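PDB 2W07: minor pilin subunit PAPF, which serves as a minor subunit of fimbriae, the filaments radiating from the bacterial surface that enable the cell to colonise the epithelium of host organs. Local coordinates for residues Pro13-Asn18 with Ile46-Pro51; Phe81-Tyr86 with Phe120-Phe125; Ala75-His80 with Asp136-Ala141; Asn31-Asp36 with Pro124-Ser129. The protein carries 1 engineered substitution. One frame throughout, in Å; residues are numbered along the deposited sequence.

Contact 1 of 4, residues Pro13-Asn18 with Ile46-Pro51; sequences PPCTIN and ISISCP
The tight half of this contact is its buried face, where C15, I17, I46 and I48 gather. A disulfide joins C15 SG to C50 SG at 2.0 Å with chi3 at 95°. C15 precedes T16 and C50 follows S49, so the bridge closes just beyond the ladder of strands 16-17 and 42-49. C15 CB rests against I48 CG2 at 3.8 Å. I17 and I48, a non-hydrogen-bonded antiparallel pair, send their CG1 branches alongside each other in the same direction. Their tips, I17 CD1 and I48 CD1, approach to 3.4 Å, closer than ordinary van der Waals contact.

T16 and S49 form the hydrogen-bonded pair: T16 N donates to S49 O at 2.9 Å and S49 N returns a bond to T16 O at 3.1 Å. A third backbone bond, N18 N to S47 O at 2.7 Å, is nearly straight at 168°; all three donors lie in the carbonyl plane.

The other face is wetter and more exposed, yet T16 CG2 and S49 CB come equally close. The looseness lies at a water, which donates to T16 O at 3.0 Å and is weakly tied to S47 OG, and at the exposed rings of P13 and P51, which slide past each other, CG to CG at 3.9 Å.

The disulfide ties the residue leading into strand 16-17 to the one just after strand 42-49 of the incomplete immunoglobulin-like pilin fold. Strand 42-49 is hydrogen-bonded on its other side to strand 116-126; I23 covers I17, which also packs on another protein chain.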
loop_
_atom_site.group_PDB
_atom_site.type_symbol
_atom_site.label_atom_id
_atom_site.label_comp_id
_atom_site.label_asym_id
_atom_site.label_seq_id
_atom_site.Cartn_x
_atom_site.Cartn_y
_atom_site.Cartn_z
ATOM N N PRO B 13 -5.986 -10.834 -5.548
ATOM C CA PRO B 13 -6.220 -10.008 -4.362
ATOM C C PRO B 13 -4.981 -9.606 -3.589
ATOM O O PRO B 13 -3.898 -10.144 -3.796
ATOM C CB PRO B 13 -7.155 -10.883 -3.527
ATOM C CG PRO B 13 -6.602 -12.241 -3.781
ATOM C CD PRO B 13 -6.351 -12.239 -5.284
ATOM N N PRO B 14 -5.130 -8.630 -2.684
ATOM C CA PRO B 14 -3.997 -8.177 -1.880
ATOM C C PRO B 14 -3.734 -9.189 -0.775
ATOM O O PRO B 14 -4.551 -10.073 -0.522
ATOM C CB PRO B 14 -4.470 -6.827 -1.351
ATOM C CG PRO B 14 -5.933 -7.007 -1.243
ATOM C CD PRO B 14 -6.289 -7.740 -2.506
ATOM N N CYS B 15 -2.596 -9.057 -0.118
ATOM C CA CYS B 15 -2.231 -9.978 0.941
ATOM C C CYS B 15 -3.129 -9.866 2.171
ATOM O O CYS B 15 -3.696 -8.811 2.456
ATOM C CB CYS B 15 -0.781 -9.736 1.328
ATOM S SG CYS B 15 0.274 -9.408 -0.119
ATOM N N THR B 16 -3.268 -10.981 2.878
ATOM C CA THR B 16 -4.070 -11.043 4.090
ATOM C C THR B 16 -3.114 -10.736 5.240
ATOM O O THR B 16 -1.994 -11.240 5.268
ATOM C CB THR B 16 -4.706 -12.453 4.253
ATOM O OG1 THR B 16 -5.112 -12.658 5.615
ATOM C CG2 THR B 16 -3.717 -13.527 3.847
ATOM N N ILE B 17 -3.551 -9.901 6.177
ATOM C CA ILE B 17 -2.708 -9.507 7.299
ATOM C C ILE B 17 -3.064 -10.233 8.589
ATOM O O ILE B 17 -4.171 -10.092 9.117
ATOM C CB ILE B 17 -2.781 -7.985 7.515
ATOM C CG1 ILE B 17 -2.488 -7.270 6.191
ATOM C CG2 ILE B 17 -1.785 -7.561 8.576
ATOM C CD1 ILE B 17 -1.171 -7.679 5.537
ATOM N N ASN B 18 -2.084 -10.989 9.083
ATOM C CA ASN B 18 -2.198 -11.819 10.275
ATOM C C ASN B 18 -3.584 -12.459 10.399
ATOM O O ASN B 18 -4.305 -12.292 11.382
ATOM C CB ASN B 18 -1.784 -11.036 11.535
ATOM C CG ASN B 18 -2.918 -10.289 12.173
ATOM O OD1 ASN B 18 -3.646 -9.559 11.506
ATOM N ND2 ASN B 18 -3.072 -10.457 13.488
ATOM N N ILE B 46 3.433 -9.363 12.935
ATOM C CA ILE B 46 2.222 -9.625 12.177
ATOM C C ILE B 46 2.581 -10.255 10.833
ATOM O O ILE B 46 3.455 -9.768 10.116
ATOM C CB ILE B 46 1.405 -8.327 11.987
ATOM C CG1 ILE B 46 2.216 -7.286 11.221
ATOM C CG2 ILE B 46 1.034 -7.753 13.346
ATOM C CD1 ILE B 46 2.011 -7.332 9.735
ATOM N N SER B 47 1.903 -11.353 10.512
ATOM C CA SER B 47 2.151 -12.090 9.281
ATOM C C SER B 47 1.492 -11.498 8.039
ATOM O O SER B 47 0.391 -10.940 8.101
ATOM C CB SER B 47 1.703 -13.542 9.455
ATOM O OG SER B 47 0.336 -13.601 9.826
ATOM N N ILE B 48 2.187 -11.636 6.913
ATOM C CA ILE B 48 1.723 -11.140 5.623
ATOM C C ILE B 48 1.686 -12.305 4.630
ATOM O O ILE B 48 2.731 -12.753 4.159
ATOM C CB ILE B 48 2.684 -10.068 5.048
ATOM C CG1 ILE B 48 3.103 -9.077 6.137
ATOM C CG2 ILE B 48 2.013 -9.338 3.897
ATOM C CD1 ILE B 48 1.977 -8.244 6.683
ATOM N N SER B 49 0.488 -12.789 4.314
ATOM C CA SER B 49 0.320 -13.900 3.372
ATOM C C SER B 49 -0.188 -13.378 2.031
ATOM O O SER B 49 -1.310 -12.887 1.936
ATOM C CB SER B 49 -0.668 -14.926 3.941
ATOM O OG SER B 49 -1.050 -15.880 2.958
ATOM N N CYS B 50 0.638 -13.488 0.998
ATOM C CA CYS B 50 0.264 -13.000 -0.327
ATOM C C CYS B 50 -0.077 -14.093 -1.334
ATOM O O CYS B 50 0.304 -15.249 -1.159
ATOM C CB CYS B 50 1.382 -12.138 -0.906
ATOM S SG CYS B 50 1.837 -10.689 0.090
ATOM N N PRO B 51 -0.802 -13.727 -2.409
ATOM C CA PRO B 51 -1.245 -14.602 -3.503
ATOM C C PRO B 51 -0.140 -14.989 -4.491
ATOM O O PRO B 51 -0.153 -16.092 -5.047
ATOM C CB PRO B 51 -2.336 -13.777 -4.193
ATOM C CG PRO B 51 -2.803 -12.837 -3.124
ATOM C CD PRO B 51 -1.508 -12.436 -2.483
HETATM O O HOH W 1 -1.918 -13.308 7.385
#

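Contact 2 of 4, residues Phe81-Tyr86 with Phe120-Phe125; sequences FGIALY and FTSVPF
T121 OG1 is the best-held polar atom, gripped by three hydrogen bonds from beyond the two strands: it gives its proton to G88 O, receives the N-H of G90 and meets T43 OG1. The T121 backbone is held too, with Y86 N donating to T121 O at 2.7 Å in the carbonyl plane and T121 N bonding back to Y86 O. Two more such reciprocal pairs, A84 with V123 and G82 with F125, complete a six-bond antiparallel ladder. G82 N reaches F125 O at 2.7 Å, nearly along the C=O axis. P124, which has no N-H, falls at a non-hydrogen-bonded position opposite I83, so none of the six bonds is lost.

On the face bearing A84, Y86 and V123, the Y86 ring presents an in-plane edge to T121 O. Its CE1 meets V123 CG1 at 3.4 Å, the closest approach of the two side chains; that methyl stands between the backbone N and the carbonyl carbon, chi1 49°. On the face of I83 and L85, L85 CD2 touches S122 OG at 3.2 Å. The F81 ring runs alongside P124, with CZ 3.9 Å from P124 CB.

In this incomplete immunoglobulin-like pilin fold, strand 81-87 lies between 116-126 and 73-75, and strand 116-126 continues the sheet to 42-49. L85, F120 and S122 also pack against another protein chain, consistent with the groove that a donated strand fills.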
loop_
_atom_site.group_PDB
_atom_site.type_symbol
_atom_site.label_atom_id
_atom_site.label_comp_id
_atom_site.label_asym_id
_atom_site.label_seq_id
_atom_site.Cartn_x
_atom_site.Cartn_y
_atom_site.Cartn_z
ATOM N N PHE B 81 2.293 11.850 27.557
ATOM C CA PHE B 81 2.532 10.415 27.523
ATOM C C PHE B 81 2.270 9.861 26.124
ATOM O O PHE B 81 1.212 10.097 25.539
ATOM C CB PHE B 81 1.628 9.708 28.525
ATOM C CG PHE B 81 1.827 8.223 28.564
ATOM C CD1 PHE B 81 2.904 7.674 29.244
ATOM C CD2 PHE B 81 0.960 7.377 27.886
ATOM C CE1 PHE B 81 3.114 6.301 29.246
ATOM C CE2 PHE B 81 1.164 6.005 27.883
ATOM C CZ PHE B 81 2.244 5.468 28.563
ATOM N N GLY B 82 3.232 9.123 25.584
ATOM C CA GLY B 82 3.054 8.570 24.256
ATOM C C GLY B 82 3.670 7.200 24.077
ATOM O O GLY B 82 4.259 6.636 25.002
ATOM N N ILE B 83 3.522 6.658 22.875
ATOM C CA ILE B 83 4.071 5.350 22.549
ATOM C C ILE B 83 5.070 5.519 21.415
ATOM O O ILE B 83 4.709 5.972 20.332
ATOM C CB ILE B 83 2.968 4.371 22.095
ATOM C CG1 ILE B 83 1.896 4.248 23.182
ATOM C CG2 ILE B 83 3.574 3.007 21.785
ATOM C CD1 ILE B 83 2.393 3.657 24.484
ATOM N N ALA B 84 6.328 5.172 21.676
ATOM C CA ALA B 84 7.387 5.277 20.674
ATOM C C ALA B 84 7.451 3.978 19.873
ATOM O O ALA B 84 7.251 2.900 20.426
ATOM C CB ALA B 84 8.732 5.546 21.353
ATOM N N LEU B 85 7.738 4.079 18.577
ATOM C CA LEU B 85 7.800 2.896 17.718
ATOM C C LEU B 85 9.181 2.648 17.113
ATOM O O LEU B 85 9.892 3.589 16.750
ATOM C CB LEU B 85 6.780 3.009 16.578
ATOM C CG LEU B 85 5.303 3.261 16.893
ATOM C CD1 LEU B 85 4.507 3.264 15.596
ATOM C CD2 LEU B 85 4.780 2.194 17.832
ATOM N N TYR B 86 9.544 1.373 16.999
ATOM C CA TYR B 86 10.823 0.972 16.425
ATOM C C TYR B 86 10.626 -0.206 15.470
ATOM O O TYR B 86 9.767 -1.057 15.693
ATOM C CB TYR B 86 11.811 0.570 17.526
ATOM C CG TYR B 86 12.139 1.677 18.503
ATOM C CD1 TYR B 86 11.255 2.012 19.528
ATOM C CD2 TYR B 86 13.323 2.410 18.385
ATOM C CE1 TYR B 86 11.538 3.047 20.412
ATOM C CE2 TYR B 86 13.619 3.449 19.267
ATOM C CZ TYR B 86 12.718 3.761 20.278
ATOM O OH TYR B 86 12.993 4.786 21.152
ATOM N N PHE B 120 7.503 -4.985 14.763
ATOM C CA PHE B 120 7.730 -3.624 15.232
ATOM C C PHE B 120 7.645 -3.595 16.745
ATOM O O PHE B 120 6.881 -4.347 17.351
ATOM C CB PHE B 120 6.727 -2.643 14.603
ATOM C CG PHE B 120 5.304 -2.835 15.048
ATOM C CD1 PHE B 120 4.730 -1.967 15.972
ATOM C CD2 PHE B 120 4.524 -3.858 14.516
ATOM C CE1 PHE B 120 3.396 -2.110 16.361
ATOM C CE2 PHE B 120 3.190 -4.014 14.895
ATOM C CZ PHE B 120 2.625 -3.135 15.820
ATOM N N THR B 121 8.458 -2.740 17.352
ATOM C CA THR B 121 8.487 -2.624 18.798
ATOM C C THR B 121 7.911 -1.297 19.282
ATOM O O THR B 121 8.232 -0.230 18.752
ATOM C CB THR B 121 9.920 -2.782 19.318
ATOM O OG1 THR B 121 10.372 -4.110 19.035
ATOM C CG2 THR B 121 9.979 -2.538 20.817
ATOM N N SER B 122 7.050 -1.385 20.289
ATOM C CA SER B 122 6.416 -0.213 20.866
ATOM C C SER B 122 6.824 -0.102 22.325
ATOM O O SER B 122 6.777 -1.081 23.068
ATOM C CB SER B 122 4.892 -0.333 20.763
ATOM O OG SER B 122 4.483 -0.534 19.420
ATOM N N VAL B 123 7.228 1.093 22.735
ATOM C CA VAL B 123 7.639 1.312 24.112
ATOM C C VAL B 123 7.111 2.641 24.646
ATOM O O VAL B 123 7.255 3.683 24.004
ATOM C CB VAL B 123 9.184 1.269 24.237
ATOM C CG1 VAL B 123 9.813 2.146 23.179
ATOM C CG2 VAL B 123 9.611 1.715 25.631
ATOM N N PRO B 124 6.484 2.617 25.834
ATOM C CA PRO B 124 5.935 3.827 26.448
ATOM C C PRO B 124 6.977 4.931 26.576
ATOM O O PRO B 124 8.161 4.664 26.780
ATOM C CB PRO B 124 5.403 3.324 27.792
ATOM C CG PRO B 124 6.251 2.126 28.077
ATOM C CD PRO B 124 6.321 1.461 26.731
ATOM N N PHE B 125 6.523 6.174 26.442
ATOM C CA PHE B 125 7.410 7.325 26.500
ATOM C C PHE B 125 6.737 8.572 27.083
ATOM O O PHE B 125 5.705 9.019 26.585
ATOM C CB PHE B 125 7.913 7.636 25.090
ATOM C CG PHE B 125 8.779 8.860 25.002
ATOM C CD1 PHE B 125 10.076 8.850 25.499
ATOM C CD2 PHE B 125 8.297 10.025 24.419
ATOM C CE1 PHE B 125 10.882 9.984 25.417
ATOM C CE2 PHE B 125 9.093 11.166 24.330
ATOM C CZ PHE B 125 10.387 11.144 24.831
#

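Contact 3 of 4, residues Ala75-His80 with Asp136-Ala141; sequences ATNITH and DFRTTA
From CB outward, the side chain of N77 reads the backbone of residues 136-138 almost atom by atom. CB lies 3.9 Å from R138 O. CG stands between the backbone N and the carbonyl carbon, chi1 62°, which brings it to 3.6 Å from R138 N. The tip OD1 accepts from R138 N in a very short bond of 2.5 Å, with an angle of 152° at the hydrogen. The donor sits 35° out of the amide carbonyl plane, so the bond is short without being ideally directed. OD1 also lies 2.9 Å from F137 CA. ND2, the other branch, passes D136 O at 3.8 Å.

Next to this bond, N77 N makes a long, weak bond to R138 O, and T139 OG1, anti to its backbone N, donates to A75 O at 2.8 Å nearly along the C=O axis. I78 CD1 crosses over to F137 CB at 3.5 Å. T76 OG1 accepts from I78 N, an ST turn, and is also hydrogen-bonded to F81 O.

The loop between strands 73-75 and 81-87 is thereby fastened to the start of strand 138-147. R138 to A141 also pair in a parallel ladder with a strand of another protein chain, consistent with the donor-strand complementation of chaperone-bound pilins.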
loop_
_atom_site.group_PDB
_atom_site.type_symbol
_atom_site.label_atom_id
_atom_site.label_comp_id
_atom_site.label_asym_id
_atom_site.label_seq_id
_atom_site.Cartn_x
_atom_site.Cartn_y
_atom_site.Cartn_z
ATOM N N ALA B 75 0.956 10.084 20.145
ATOM C CA ALA B 75 0.381 10.677 21.338
ATOM C C ALA B 75 -0.669 9.689 21.820
ATOM O O ALA B 75 -1.104 8.817 21.065
ATOM C CB ALA B 75 -0.266 12.021 21.002
ATOM N N THR B 76 -1.061 9.803 23.081
ATOM C CA THR B 76 -2.077 8.918 23.636
ATOM C C THR B 76 -3.185 9.798 24.200
ATOM O O THR B 76 -3.235 10.990 23.905
ATOM C CB THR B 76 -1.508 8.054 24.769
ATOM O OG1 THR B 76 -1.196 8.887 25.892
ATOM C CG2 THR B 76 -0.251 7.328 24.303
ATOM N N ASN B 77 -4.068 9.215 25.005
ATOM C CA ASN B 77 -5.153 9.981 25.607
ATOM C C ASN B 77 -4.698 10.506 26.963
ATOM O O ASN B 77 -5.504 10.739 27.865
ATOM C CB ASN B 77 -6.413 9.117 25.753
ATOM C CG ASN B 77 -6.206 7.917 26.658
ATOM O OD1 ASN B 77 -5.261 7.148 26.488
ATOM N ND2 ASN B 77 -7.104 7.745 27.622
ATOM N N ILE B 78 -3.386 10.681 27.091
ATOM C CA ILE B 78 -2.768 11.195 28.308
ATOM C C ILE B 78 -1.725 12.225 27.898
ATOM O O ILE B 78 -0.803 11.917 27.143
ATOM C CB ILE B 78 -2.068 10.082 29.112
ATOM C CG1 ILE B 78 -3.098 9.071 29.613
ATOM C CG2 ILE B 78 -1.313 10.686 30.287
ATOM C CD1 ILE B 78 -2.525 8.013 30.547
ATOM N N THR B 79 -1.877 13.451 28.384
ATOM C CA THR B 79 -0.942 14.517 28.048
ATOM C C THR B 79 0.466 14.128 28.506
ATOM O O THR B 79 0.632 13.525 29.567
ATOM C CB THR B 79 -1.335 15.839 28.735
ATOM O OG1 THR B 79 -2.765 15.942 28.798
ATOM C CG2 THR B 79 -0.781 17.034 27.949
ATOM N N HIS B 80 1.466 14.470 27.699
ATOM C CA HIS B 80 2.865 14.173 28.008
ATOM C C HIS B 80 3.212 12.686 28.025
ATOM O O HIS B 80 4.300 12.299 28.457
ATOM C CB HIS B 80 3.264 14.804 29.348
ATOM C CG HIS B 80 3.299 16.300 29.321
ATOM N ND1 HIS B 80 4.083 17.009 28.437
ATOM C CD2 HIS B 80 2.636 17.220 30.061
ATOM C CE1 HIS B 80 3.900 18.304 28.632
ATOM N NE2 HIS B 80 3.027 18.459 29.610
ATOM N N ASP B 136 -5.007 5.030 32.892
ATOM C CA ASP B 136 -5.239 4.173 31.736
ATOM C C ASP B 136 -4.954 4.988 30.487
ATOM O O ASP B 136 -5.143 6.206 30.480
ATOM C CB ASP B 136 -6.693 3.691 31.694
ATOM C CG ASP B 136 -6.973 2.584 32.686
ATOM O OD1 ASP B 136 -6.314 1.527 32.598
ATOM O OD2 ASP B 136 -7.857 2.767 33.551
ATOM N N PHE B 137 -4.504 4.319 29.430
ATOM C CA PHE B 137 -4.205 5.006 28.181
ATOM C C PHE B 137 -4.496 4.113 26.989
ATOM O O PHE B 137 -4.463 2.890 27.090
ATOM C CB PHE B 137 -2.732 5.437 28.140
ATOM C CG PHE B 137 -1.780 4.322 27.794
ATOM C CD1 PHE B 137 -1.613 3.915 26.472
ATOM C CD2 PHE B 137 -1.073 3.660 28.790
ATOM C CE1 PHE B 137 -0.756 2.862 26.149
ATOM C CE2 PHE B 137 -0.213 2.607 28.476
ATOM C CZ PHE B 137 -0.057 2.207 27.153
ATOM N N ARG B 138 -4.777 4.744 25.859
ATOM C CA ARG B 138 -5.049 4.039 24.621
ATOM C C ARG B 138 -4.783 4.982 23.458
ATOM O O ARG B 138 -4.995 6.190 23.562
ATOM C CB ARG B 138 -6.496 3.527 24.590
ATOM C CG ARG B 138 -7.526 4.456 25.205
ATOM C CD ARG B 138 -8.878 3.758 25.338
ATOM N NE ARG B 138 -8.753 2.448 25.978
ATOM C CZ ARG B 138 -9.779 1.660 26.290
ATOM N NH1 ARG B 138 -11.021 2.042 26.028
ATOM N NH2 ARG B 138 -9.563 0.486 26.868
ATOM N N THR B 139 -4.296 4.425 22.358
ATOM C CA THR B 139 -3.995 5.220 21.181
ATOM C C THR B 139 -4.171 4.359 19.943
ATOM O O THR B 139 -4.275 3.132 20.041
ATOM C CB THR B 139 -2.555 5.767 21.250
ATOM O OG1 THR B 139 -2.265 6.511 20.062
ATOM C CG2 THR B 139 -1.565 4.633 21.403
ATOM N N THR B 140 -4.218 5.001 18.782
ATOM C CA THR B 140 -4.400 4.280 17.528
ATOM C C THR B 140 -3.482 4.805 16.429
ATOM O O THR B 140 -3.289 6.016 16.278
ATOM C CB THR B 140 -5.851 4.392 17.020
ATOM O OG1 THR B 140 -6.761 4.299 18.124
ATOM C CG2 THR B 140 -6.152 3.264 16.050
ATOM N N ALA B 141 -2.919 3.876 15.669
ATOM C CA ALA B 141 -2.032 4.207 14.566
ATOM C C ALA B 141 -2.552 3.506 13.314
ATOM O O ALA B 141 -3.164 2.440 13.400
ATOM C CB ALA B 141 -0.610 3.738 14.874
#

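Contact 4 of 4, residues Asn31-Asp36 with Pro124-Ser129; sequences NPEHVD and PFRNGS
A salt bridge without a hydrogen bond is the oddity here: E33 OE1 stands over one face of the R126 guanidinium, 3.0 Å from NE, and no N-H points at it. D36 OD1 lies over the opposite face, 4.2 Å from R126 NE, beyond salt-bridge range. The two carboxylates would both stabilise the positive charge. R126 CG occupies the crowded position between the backbone N and the carbonyl carbon, chi1 51°, and the chain runs extended from CG to NE. This lays the guanidinium against the H34 carbonyl, where NE at 2.7 Å and NH2 at 2.9 Å both bond to H34 O. The angles of 123° and 119° make both bonds weak.

The H34 ring has P124 CG over one face, a CH-pi contact 3.9 Å from the centroid, and P32 O over the other, both displaced toward the rim. The closest touch is H34 NE2 to P124 CB at 2.9 Å. D36 N bonds weakly to H34 ND1 at 3.1 Å, which would suit an unprotonated ND1. D36 OD2 comes to 3.0 Å from F125 CD1, with the carboxylate and ring planes steeply inclined.

Loop 31-36, between strands 24-26 and 42-49, thus covers the end of strand 116-126. P32 and H34 both rest on F81 of the adjoining strand 81-87, and L132 covers P32 and E33.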
loop_
_atom_site.group_PDB
_atom_site.type_symbol
_atom_site.label_atom_id
_atom_site.label_comp_id
_atom_site.label_asym_id
_atom_site.label_seq_id
_atom_site.Cartn_x
_atom_site.Cartn_y
_atom_site.Cartn_z
ATOM N N ASN B 31 1.921 1.419 35.357
ATOM C CA ASN B 31 1.719 2.807 35.751
ATOM C C ASN B 31 2.430 3.684 34.731
ATOM O O ASN B 31 3.617 3.495 34.470
ATOM C CB ASN B 31 2.306 3.064 37.142
ATOM C CG ASN B 31 1.941 4.437 37.684
ATOM O OD1 ASN B 31 2.126 5.453 37.013
ATOM N ND2 ASN B 31 1.425 4.471 38.909
ATOM N N PRO B 32 1.712 4.650 34.134
ATOM C CA PRO B 32 2.298 5.551 33.137
ATOM C C PRO B 32 3.603 6.222 33.586
ATOM O O PRO B 32 4.186 7.016 32.847
ATOM C CB PRO B 32 1.175 6.553 32.888
ATOM C CG PRO B 32 -0.047 5.697 33.028
ATOM C CD PRO B 32 0.266 4.900 34.276
ATOM N N GLU B 33 4.051 5.901 34.799
ATOM C CA GLU B 33 5.295 6.445 35.341
ATOM C C GLU B 33 6.434 5.449 35.127
ATOM O O GLU B 33 6.647 4.547 35.938
ATOM C CB GLU B 33 5.140 6.739 36.833
ATOM C CG GLU B 33 4.489 8.076 37.129
ATOM C CD GLU B 33 5.337 9.240 36.656
ATOM O OE1 GLU B 33 5.501 9.393 35.426
ATOM O OE2 GLU B 33 5.846 9.997 37.512
ATOM N N HIS B 34 7.167 5.631 34.033
ATOM C CA HIS B 34 8.268 4.741 33.680
ATOM C C HIS B 34 9.501 5.492 33.182
ATOM O O HIS B 34 9.511 6.721 33.118
ATOM C CB HIS B 34 7.796 3.782 32.601
ATOM C CG HIS B 34 7.102 4.471 31.473
ATOM N ND1 HIS B 34 7.704 5.462 30.730
ATOM C CD2 HIS B 34 5.842 4.353 30.994
ATOM C CE1 HIS B 34 6.846 5.926 29.842
ATOM N NE2 HIS B 34 5.708 5.270 29.982
ATOM N N VAL B 35 10.526 4.730 32.806
ATOM C CA VAL B 35 11.791 5.284 32.331
ATOM C C VAL B 35 11.838 5.599 30.841
ATOM O O VAL B 35 12.813 6.172 30.357
ATOM C CB VAL B 35 12.954 4.325 32.652
ATOM C CG1 VAL B 35 13.063 4.128 34.151
ATOM C CG2 VAL B 35 12.727 2.988 31.964
ATOM N N ASP B 36 10.784 5.219 30.123
ATOM C CA ASP B 36 10.678 5.445 28.681
ATOM C C ASP B 36 12.018 5.460 27.951
ATOM O O ASP B 36 12.257 6.298 27.083
ATOM C CB ASP B 36 9.924 6.749 28.391
ATOM C CG ASP B 36 10.559 7.953 29.049
ATOM O OD1 ASP B 36 10.445 8.083 30.282
ATOM O OD2 ASP B 36 11.174 8.770 28.336
ATOM N N PRO B 124 6.484 2.617 25.834
ATOM C CA PRO B 124 5.935 3.827 26.448
ATOM C C PRO B 124 6.977 4.931 26.576
ATOM O O PRO B 124 8.161 4.664 26.780
ATOM C CB PRO B 124 5.403 3.324 27.792
ATOM C CG PRO B 124 6.251 2.126 28.077
ATOM C CD PRO B 124 6.321 1.461 26.731
ATOM N N PHE B 125 6.523 6.174 26.442
ATOM C CA PHE B 125 7.410 7.325 26.500
ATOM C C PHE B 125 6.737 8.572 27.083
ATOM O O PHE B 125 5.705 9.019 26.585
ATOM C CB PHE B 125 7.913 7.636 25.090
ATOM C CG PHE B 125 8.779 8.860 25.002
ATOM C CD1 PHE B 125 10.076 8.850 25.499
ATOM C CD2 PHE B 125 8.297 10.025 24.419
ATOM C CE1 PHE B 125 10.882 9.984 25.417
ATOM C CE2 PHE B 125 9.093 11.166 24.330
ATOM C CZ PHE B 125 10.387 11.144 24.831
ATOM N N ARG B 126 7.314 9.132 28.141
ATOM C CA ARG B 126 6.752 10.349 28.713
ATOM C C ARG B 126 7.757 11.475 28.535
ATOM O O ARG B 126 8.894 11.392 28.991
ATOM C CB ARG B 126 6.351 10.155 30.185
ATOM C CG ARG B 126 7.384 9.561 31.108
ATOM C CD ARG B 126 6.726 9.232 32.453
ATOM N NE ARG B 126 7.673 8.677 33.419
ATOM C CZ ARG B 126 8.420 9.404 34.244
ATOM N NH1 ARG B 126 8.332 10.728 34.234
ATOM N NH2 ARG B 126 9.266 8.805 35.071
ATOM N N ASN B 127 7.322 12.517 27.834
ATOM C CA ASN B 127 8.160 13.666 27.518
ATOM C C ASN B 127 8.091 14.780 28.547
ATOM O O ASN B 127 8.437 15.924 28.249
ATOM C CB ASN B 127 7.759 14.224 26.160
ATOM C CG ASN B 127 6.369 14.832 26.178
ATOM O OD1 ASN B 127 5.581 14.563 27.087
ATOM N ND2 ASN B 127 6.058 15.647 25.175
ATOM N N GLY B 128 7.639 14.455 29.752
ATOM C CA GLY B 128 7.560 15.462 30.788
ATOM C C GLY B 128 7.578 14.882 32.190
ATOM O O GLY B 128 7.126 13.757 32.422
ATOM N N SER B 129 8.133 15.644 33.128
ATOM C CA SER B 129 8.169 15.217 34.516
ATOM C C SER B 129 6.855 15.705 35.114
ATOM O O SER B 129 6.093 16.409 34.450
ATOM C CB SER B 129 9.356 15.855 35.249
ATOM O OG SER B 129 9.300 17.271 35.181
#

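How the contacts relate
Contacts 2, 3 and 4 lie close together, centres 10 to 12 Å apart, from near the middle of the chain (contact 2) out toward one end (contacts 3 and 4). F81 is their meeting point: its O lies 2.7 Å from T76 OG1 of contact 3, and its CE1 packs on H34 NE2 of contact 4 at 2.9 Å. P124 and F125 belong to contacts 2 and 4 alike. H80 O of contact 3 probably accepts from N127 N of contact 4. Contact 1 is related to contacts 2 and 4 through neighbouring strands 42-49 and 116-126, its nearest atoms about 5 Å from contact 2. Contacts 1, 2 and 3 reach another protein chain, consistent with a shared groove; contact 4 touches none.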